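Local coordinates for uncharacterized protein (Legionella pneumophila subsp. pneumophila, PDB 4WRP), which is of unknown function but is probably a secreted effector of the bacterium, represented here by its helical C-terminal domain, at residues N15-I20 against T54-F59; D46-G51 against H70-V75. All blocks are in the same frame, centred on the assembly; numbering follows the deposited sequence.

Interaction 1 (N15-I20 against T54-F59)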
loop_
_atom_site.group_PDB
_atom_site.type_symbol
_atom_site.label_atom_id
_atom_site.label_comp_id
_atom_site.label_asym_id
_atom_site.label_seq_id
_atom_site.Cartn_x
_atom_site.Cartn_y
_atom_site.Cartn_z
ATOM N N ASN A 15 -7.573 -2.818 -5.612
ATOM C CA ASN A 15 -8.285 -3.601 -6.598
ATOM C C ASN A 15 -7.337 -4.443 -7.421
ATOM O O ASN A 15 -7.611 -5.626 -7.652
ATOM C CB ASN A 15 -9.155 -2.698 -7.462
ATOM C CG ASN A 15 -10.114 -1.859 -6.629
ATOM O OD1 ASN A 15 -10.381 -0.680 -6.938
ATOM N ND2 ASN A 15 -10.606 -2.441 -5.531
ATOM N N ALA A 16 -6.174 -3.878 -7.756
ATOM C CA ALA A 16 -5.121 -4.615 -8.459
ATOM C C ALA A 16 -4.610 -5.758 -7.575
ATOM O O ALA A 16 -4.430 -6.889 -8.004
ATOM C CB ALA A 16 -3.958 -3.677 -8.861
ATOM N N PHE A 17 -4.341 -5.427 -6.334
ATOM C CA PHE A 17 -3.697 -6.332 -5.460
ATOM C C PHE A 17 -4.587 -7.518 -5.236
ATOM O O PHE A 17 -4.079 -8.664 -5.239
ATOM C CB PHE A 17 -3.369 -5.667 -4.116
ATOM C CG PHE A 17 -2.843 -6.599 -3.103
ATOM C CD1 PHE A 17 -1.533 -7.097 -3.207
ATOM C CD2 PHE A 17 -3.620 -6.956 -2.009
ATOM C CE1 PHE A 17 -1.036 -7.966 -2.264
ATOM C CE2 PHE A 17 -3.116 -7.822 -1.078
ATOM C CZ PHE A 17 -1.838 -8.339 -1.207
ATOM N N GLN A 18 -5.882 -7.303 -5.003
ATOM C CA GLN A 18 -6.734 -8.469 -4.806
ATOM C C GLN A 18 -6.846 -9.322 -6.067
ATOM O O GLN A 18 -6.953 -10.556 -5.982
ATOM C CB GLN A 18 -8.125 -8.126 -4.249
ATOM C CG GLN A 18 -9.014 -7.309 -5.138
ATOM C CD GLN A 18 -9.775 -8.123 -6.138
ATOM O OE1 GLN A 18 -10.031 -9.306 -5.943
ATOM N NE2 GLN A 18 -10.105 -7.497 -7.250
ATOM N N GLU A 19 -6.805 -8.694 -7.229
ATOM C CA GLU A 19 -6.866 -9.459 -8.466
ATOM C C GLU A 19 -5.614 -10.299 -8.543
ATOM O O GLU A 19 -5.681 -11.499 -8.777
ATOM C CB GLU A 19 -7.007 -8.583 -9.718
ATOM C CG GLU A 19 -6.914 -9.432 -11.001
ATOM C CD GLU A 19 -7.296 -8.708 -12.288
ATOM O OE1 GLU A 19 -7.998 -7.673 -12.226
ATOM O OE2 GLU A 19 -6.915 -9.203 -13.386
ATOM N N ILE A 20 -4.470 -9.700 -8.275
ATOM C CA ILE A 20 -3.221 -10.477 -8.257
ATOM C C ILE A 20 -3.242 -11.641 -7.262
ATOM O O ILE A 20 -2.896 -12.755 -7.628
ATOM C CB ILE A 20 -1.969 -9.578 -8.010
ATOM C CG1 ILE A 20 -1.756 -8.664 -9.217
ATOM C CG2 ILE A 20 -0.737 -10.434 -7.893
ATOM C CD1 ILE A 20 -0.936 -7.417 -8.935
ATOM N N THR A 54 7.140 -8.667 -12.552
ATOM C CA THR A 54 6.685 -10.058 -12.539
ATOM C C THR A 54 5.181 -10.208 -12.414
ATOM O O THR A 54 4.603 -10.976 -13.145
ATOM C CB THR A 54 7.351 -10.899 -11.445
ATOM O OG1 THR A 54 8.768 -10.763 -11.551
ATOM C CG2 THR A 54 7.017 -12.373 -11.626
ATOM N N TRP A 55 4.543 -9.510 -11.484
ATOM C CA TRP A 55 3.133 -9.775 -11.159
ATOM C C TRP A 55 2.198 -8.646 -11.517
ATOM O O TRP A 55 1.001 -8.841 -11.564
ATOM C CB TRP A 55 3.006 -10.045 -9.655
ATOM C CG TRP A 55 3.507 -11.373 -9.237
ATOM C CD1 TRP A 55 4.724 -11.678 -8.652
ATOM C CD2 TRP A 55 2.800 -12.605 -9.366
ATOM N NE1 TRP A 55 4.794 -13.040 -8.414
ATOM C CE2 TRP A 55 3.633 -13.627 -8.855
ATOM C CE3 TRP A 55 1.546 -12.947 -9.889
ATOM C CZ2 TRP A 55 3.248 -14.964 -8.854
ATOM C CZ3 TRP A 55 1.152 -14.286 -9.863
ATOM C CH2 TRP A 55 1.999 -15.270 -9.358
ATOM N N TRP A 56 2.746 -7.453 -11.750
ATOM C CA TRP A 56 1.948 -6.235 -11.920
ATOM C C TRP A 56 1.921 -5.673 -13.348
ATOM O O TRP A 56 1.511 -4.521 -13.534
ATOM C CB TRP A 56 2.501 -5.141 -11.002
ATOM C CG TRP A 56 2.374 -5.440 -9.565
ATOM C CD1 TRP A 56 3.171 -6.246 -8.844
ATOM C CD2 TRP A 56 1.349 -4.985 -8.675
ATOM N NE1 TRP A 56 2.760 -6.296 -7.567
ATOM C CE2 TRP A 56 1.631 -5.538 -7.425
ATOM C CE3 TRP A 56 0.232 -4.156 -8.816
ATOM C CZ2 TRP A 56 0.843 -5.290 -6.288
ATOM C CZ3 TRP A 56 -0.547 -3.890 -7.686
ATOM C CH2 TRP A 56 -0.239 -4.464 -6.446
ATOM N N ALA A 57 2.334 -6.453 -14.358
ATOM C CA ALA A 57 2.419 -5.923 -15.741
ATOM C C ALA A 57 1.062 -5.443 -16.256
ATOM O O ALA A 57 0.966 -4.384 -16.874
ATOM C CB ALA A 57 3.008 -6.955 -16.678
ATOM N N LYS A 58 -0.001 -6.186 -15.963
ATOM C CA LYS A 58 -1.348 -5.790 -16.370
ATOM C C LYS A 58 -1.720 -4.379 -15.874
ATOM O O LYS A 58 -2.541 -3.698 -16.478
ATOM C CB LYS A 58 -2.375 -6.824 -15.847
ATOM C CG LYS A 58 -3.829 -6.389 -16.000
ATOM C CD LYS A 58 -4.817 -7.518 -15.743
ATOM C CE LYS A 58 -6.251 -6.988 -15.821
ATOM N NZ LYS A 58 -7.216 -8.095 -16.096
ATOM N N PHE A 59 -1.123 -3.952 -14.760
ATOM C CA PHE A 59 -1.450 -2.696 -14.121
ATOM C C PHE A 59 -0.320 -1.687 -14.237
ATOM O O PHE A 59 -0.207 -0.799 -13.396
ATOM C CB PHE A 59 -1.723 -2.969 -12.637
ATOM C CG PHE A 59 -2.799 -3.951 -12.419
ATOM C CD1 PHE A 59 -4.112 -3.580 -12.587
ATOM C CD2 PHE A 59 -2.513 -5.234 -12.071
ATOM C CE1 PHE A 59 -5.135 -4.492 -12.400
ATOM C CE2 PHE A 59 -3.520 -6.143 -11.883
ATOM C CZ PHE A 59 -4.829 -5.773 -12.069
#

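Interaction 2 (D46-G51 against H70-V75)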
loop_
_atom_site.group_PDB
_atom_site.type_symbol
_atom_site.label_atom_id
_atom_site.label_comp_id
_atom_site.label_asym_id
_atom_site.label_seq_id
_atom_site.Cartn_x
_atom_site.Cartn_y
_atom_site.Cartn_z
ATOM N N ASP A 46 6.918 -7.235 -2.840
ATOM C CA ASP A 46 8.309 -6.919 -3.196
ATOM C C ASP A 46 8.417 -6.601 -4.685
ATOM O O ASP A 46 9.040 -5.649 -5.063
ATOM C CB ASP A 46 9.216 -8.073 -2.797
ATOM C CG ASP A 46 10.711 -7.686 -2.828
ATOM O OD1 ASP A 46 11.110 -6.540 -2.502
ATOM O OD2 ASP A 46 11.497 -8.562 -3.176
ATOM N N ASP A 47 7.749 -7.391 -5.522
ATOM C CA ASP A 47 7.735 -7.150 -6.957
ATOM C C ASP A 47 7.195 -5.749 -7.242
ATOM O O ASP A 47 7.763 -5.007 -8.052
ATOM C CB ASP A 47 6.951 -8.254 -7.691
ATOM C CG ASP A 47 6.891 -8.026 -9.181
ATOM O OD1 ASP A 47 7.991 -7.857 -9.763
ATOM O OD2 ASP A 47 5.751 -7.996 -9.751
ATOM N N TYR A 48 6.166 -5.340 -6.512
ATOM C CA TYR A 48 5.612 -3.983 -6.641
ATOM C C TYR A 48 6.638 -2.891 -6.376
ATOM O O TYR A 48 6.661 -1.905 -7.075
ATOM C CB TYR A 48 4.417 -3.794 -5.716
ATOM C CG TYR A 48 3.815 -2.424 -5.654
ATOM C CD1 TYR A 48 3.134 -1.879 -6.738
ATOM C CD2 TYR A 48 3.920 -1.667 -4.499
ATOM C CE1 TYR A 48 2.546 -0.637 -6.680
ATOM C CE2 TYR A 48 3.372 -0.399 -4.429
ATOM C CZ TYR A 48 2.663 0.102 -5.512
ATOM O OH TYR A 48 2.115 1.356 -5.422
ATOM N N THR A 49 7.481 -3.080 -5.372
ATOM C CA THR A 49 8.459 -2.049 -5.007
ATOM C C THR A 49 9.662 -2.059 -5.954
ATOM O O THR A 49 10.507 -1.216 -5.830
ATOM C CB THR A 49 8.961 -2.257 -3.589
ATOM O OG1 THR A 49 9.674 -3.496 -3.549
ATOM C CG2 THR A 49 7.785 -2.294 -2.570
ATOM N N LYS A 50 9.740 -3.022 -6.874
ATOM C CA LYS A 50 10.846 -3.137 -7.785
ATOM C C LYS A 50 10.367 -2.873 -9.201
ATOM O O LYS A 50 10.963 -3.333 -10.122
ATOM C CB LYS A 50 11.450 -4.542 -7.710
ATOM C CG LYS A 50 12.151 -4.861 -6.405
ATOM C CD LYS A 50 12.543 -6.326 -6.345
ATOM C CE LYS A 50 13.695 -6.588 -5.377
ATOM N NZ LYS A 50 13.452 -6.323 -3.920
ATOM N N GLY A 51 9.248 -2.186 -9.373
ATOM C CA GLY A 51 8.779 -1.847 -10.718
ATOM C C GLY A 51 7.676 -2.720 -11.269
ATOM O O GLY A 51 7.150 -2.406 -12.333
ATOM N N HIS A 70 5.408 7.530 -3.362
ATOM C CA HIS A 70 5.244 7.457 -1.951
ATOM C C HIS A 70 4.542 6.140 -1.571
ATOM O O HIS A 70 4.820 5.567 -0.533
ATOM C CB HIS A 70 4.402 8.597 -1.440
ATOM C CG HIS A 70 4.220 8.570 0.036
ATOM N ND1 HIS A 70 5.241 8.865 0.913
ATOM C CD2 HIS A 70 3.144 8.266 0.795
ATOM C CE1 HIS A 70 4.794 8.773 2.152
ATOM N NE2 HIS A 70 3.531 8.388 2.106
ATOM N N HIS A 71 3.651 5.660 -2.431
ATOM C CA HIS A 71 2.929 4.426 -2.114
ATOM C C HIS A 71 3.879 3.233 -2.066
ATOM O O HIS A 71 3.831 2.441 -1.147
ATOM C CB HIS A 71 1.838 4.205 -3.098
ATOM C CG HIS A 71 0.883 3.141 -2.693
ATOM N ND1 HIS A 71 1.078 1.825 -3.024
ATOM C CD2 HIS A 71 -0.282 3.185 -2.005
ATOM C CE1 HIS A 71 0.095 1.093 -2.536
ATOM N NE2 HIS A 71 -0.754 1.898 -1.929
ATOM N N VAL A 72 4.780 3.168 -3.034
ATOM C CA VAL A 72 5.878 2.213 -3.047
ATOM C C VAL A 72 6.730 2.329 -1.772
ATOM O O VAL A 72 7.036 1.315 -1.169
ATOM C CB VAL A 72 6.693 2.362 -4.348
ATOM C CG1 VAL A 72 8.092 1.737 -4.281
ATOM C CG2 VAL A 72 5.872 1.791 -5.503
ATOM N N LYS A 73 7.094 3.544 -1.356
ATOM C CA LYS A 73 7.798 3.726 -0.071
ATOM C C LYS A 73 7.027 3.074 1.106
ATOM O O LYS A 73 7.613 2.366 1.903
ATOM C CB LYS A 73 8.019 5.192 0.202
ATOM C CG LYS A 73 9.180 5.548 1.122
ATOM C CD LYS A 73 8.931 5.330 2.616
ATOM C CE LYS A 73 7.861 6.244 3.214
ATOM N NZ LYS A 73 7.636 5.990 4.677
ATOM N N VAL A 74 5.724 3.312 1.216
ATOM C CA VAL A 74 4.947 2.693 2.296
ATOM C C VAL A 74 4.953 1.161 2.189
ATOM O O VAL A 74 5.176 0.468 3.191
ATOM C CB VAL A 74 3.510 3.272 2.329
ATOM C CG1 VAL A 74 2.677 2.613 3.426
ATOM C CG2 VAL A 74 3.612 4.794 2.567
ATOM N N VAL A 75 4.729 0.618 0.984
ATOM C CA VAL A 75 4.689 -0.841 0.793
ATOM C C VAL A 75 6.072 -1.430 1.097
ATOM O O VAL A 75 6.208 -2.442 1.727
ATOM C CB VAL A 75 4.167 -1.190 -0.584
ATOM C CG1 VAL A 75 4.294 -2.664 -0.870
ATOM C CG2 VAL A 75 2.686 -0.795 -0.676
#

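Interaction 1 (N15-I20 against T54-F59)
Ile20 lays its CD1 methyl over the middle of one face of the Trp56 indole, a CH-pi contact in which CD1 comes within 3.3 Å of Trp56 CD2 and lies nearly along the normal of the six-membered ring. The side chain reaches this spot because CG1 lies anti to its own carbonyl carbon (chi1 -68°) and CD1 continues nearly extended beyond it. That leaves the other branch, CG2, to rest against Trp55, 3.9 Å from CE3. A beta-branched residue suits the place, since its two arms diverge toward two consecutive tryptophans.

One helical turn earlier, Ala16 repeats the theme on Phe59: its CB sits over the centre of the ring, 3.6 Å from the centroid and only 5° off the normal. The same methyl also touches Trp56 CZ3 obliquely, so the small alanine side chain fits between the two rings and meets both. The i, i+4 spacing of Ala16 and Ile20 thus gives helix 6-21 an apolar stripe, on which the loop joining helices 34-49 and 68-83 folds back in this all-helical DUF5617 domain. Within the loop, Lys58 CG lies over the opposite face of the Phe59 ring.

Glu19 closes the outer side of the contact. Its extended chain carries OE2 to Lys58 NZ, 2.9 Å away, in a salt bridge that uses the syn lone pair of the carboxylate; the two long chains cross at about a right angle. The other oxygen, OE1, lies in the plane of the Phe59 ring, 3.7 Å from CZ, with carboxylate and ring planes 82° apart. Such an edge approach probably suits the slightly positive ring hydrogens. Deeper in, the indole NE1 of Trp56 is satisfied by the carbonyl of Val44.

Interaction 2 (D46-G51 against H70-V75)
The C-terminal part of helix 34-49 meets segment 70-75 of helix 68-83, which runs on regularly; the backbones come closest at Thr49 and Val72, with CA atoms 5.4 Å apart. At this approach Val72 CG1 rests against the backbone of the other helix, 3.9 Å from Thr49 CA.

Tyr48 makes the largest contribution. With CG anti to the backbone N (chi1 175°), its ring extends across to the second helix, and its OH meets His71 ND1 in a hydrogen bond of 2.7 Å. The imidazole arrives with its ring nearly perpendicular to the phenol, the planes 85° apart, and the two rings meet rim to rim without stacking. A tyrosine is well matched here, being long enough to bridge the helices and polar only at its tip.

This pairing of helices 34-49 and 68-83 belongs to the buried core of the helical domain, where helix 6-21 supplies further partners: Tyr9 OH bonds to the Tyr48 hydroxyl and His10 ND1 to His71 NE2. The polar ends of buried Tyr48 and His71 thus join Tyr9 and His10 in a chain of hydrogen bonds, which could tune the ionisation of His71.

Two valines pack against the phenol: Val72 CG2 comes obliquely to CE2 of Tyr48 at 3.5 Å, while Val75 CG1 lies at the ring edge, 3.8 Å from Tyr48 CD2. Thr49 turns its CG2 methyl to Val75 CG1, 3.9 Å away, and its OG1 bonds back to the Asp46 carbonyl oxygen at 2.7 Å, on a lone pair in the carbonyl plane.

Overall arrangement
Interactions 1 and 2 have centres about 13 Å apart and meet directly where the last turn of helix 34-49 faces the following loop. Asp47 of segment 46-51 turns its carboxylate to the start of segment 54-59: OD2 lies 2.6 Å from Trp55 N and OD1 3.0 Å from Thr54 N, both probable hydrogen bonds. The carboxylate thus receives two successive amides just before Trp56. Trp56 and Tyr48 also touch, NE1 of Trp56 lying 3.5 Å from Tyr48 CB. Trp13 of helix 6-21 joins both sites, its ring meeting those of Phe17, Trp56, Tyr48 and His71, so one aromatic cluster runs through the three helices.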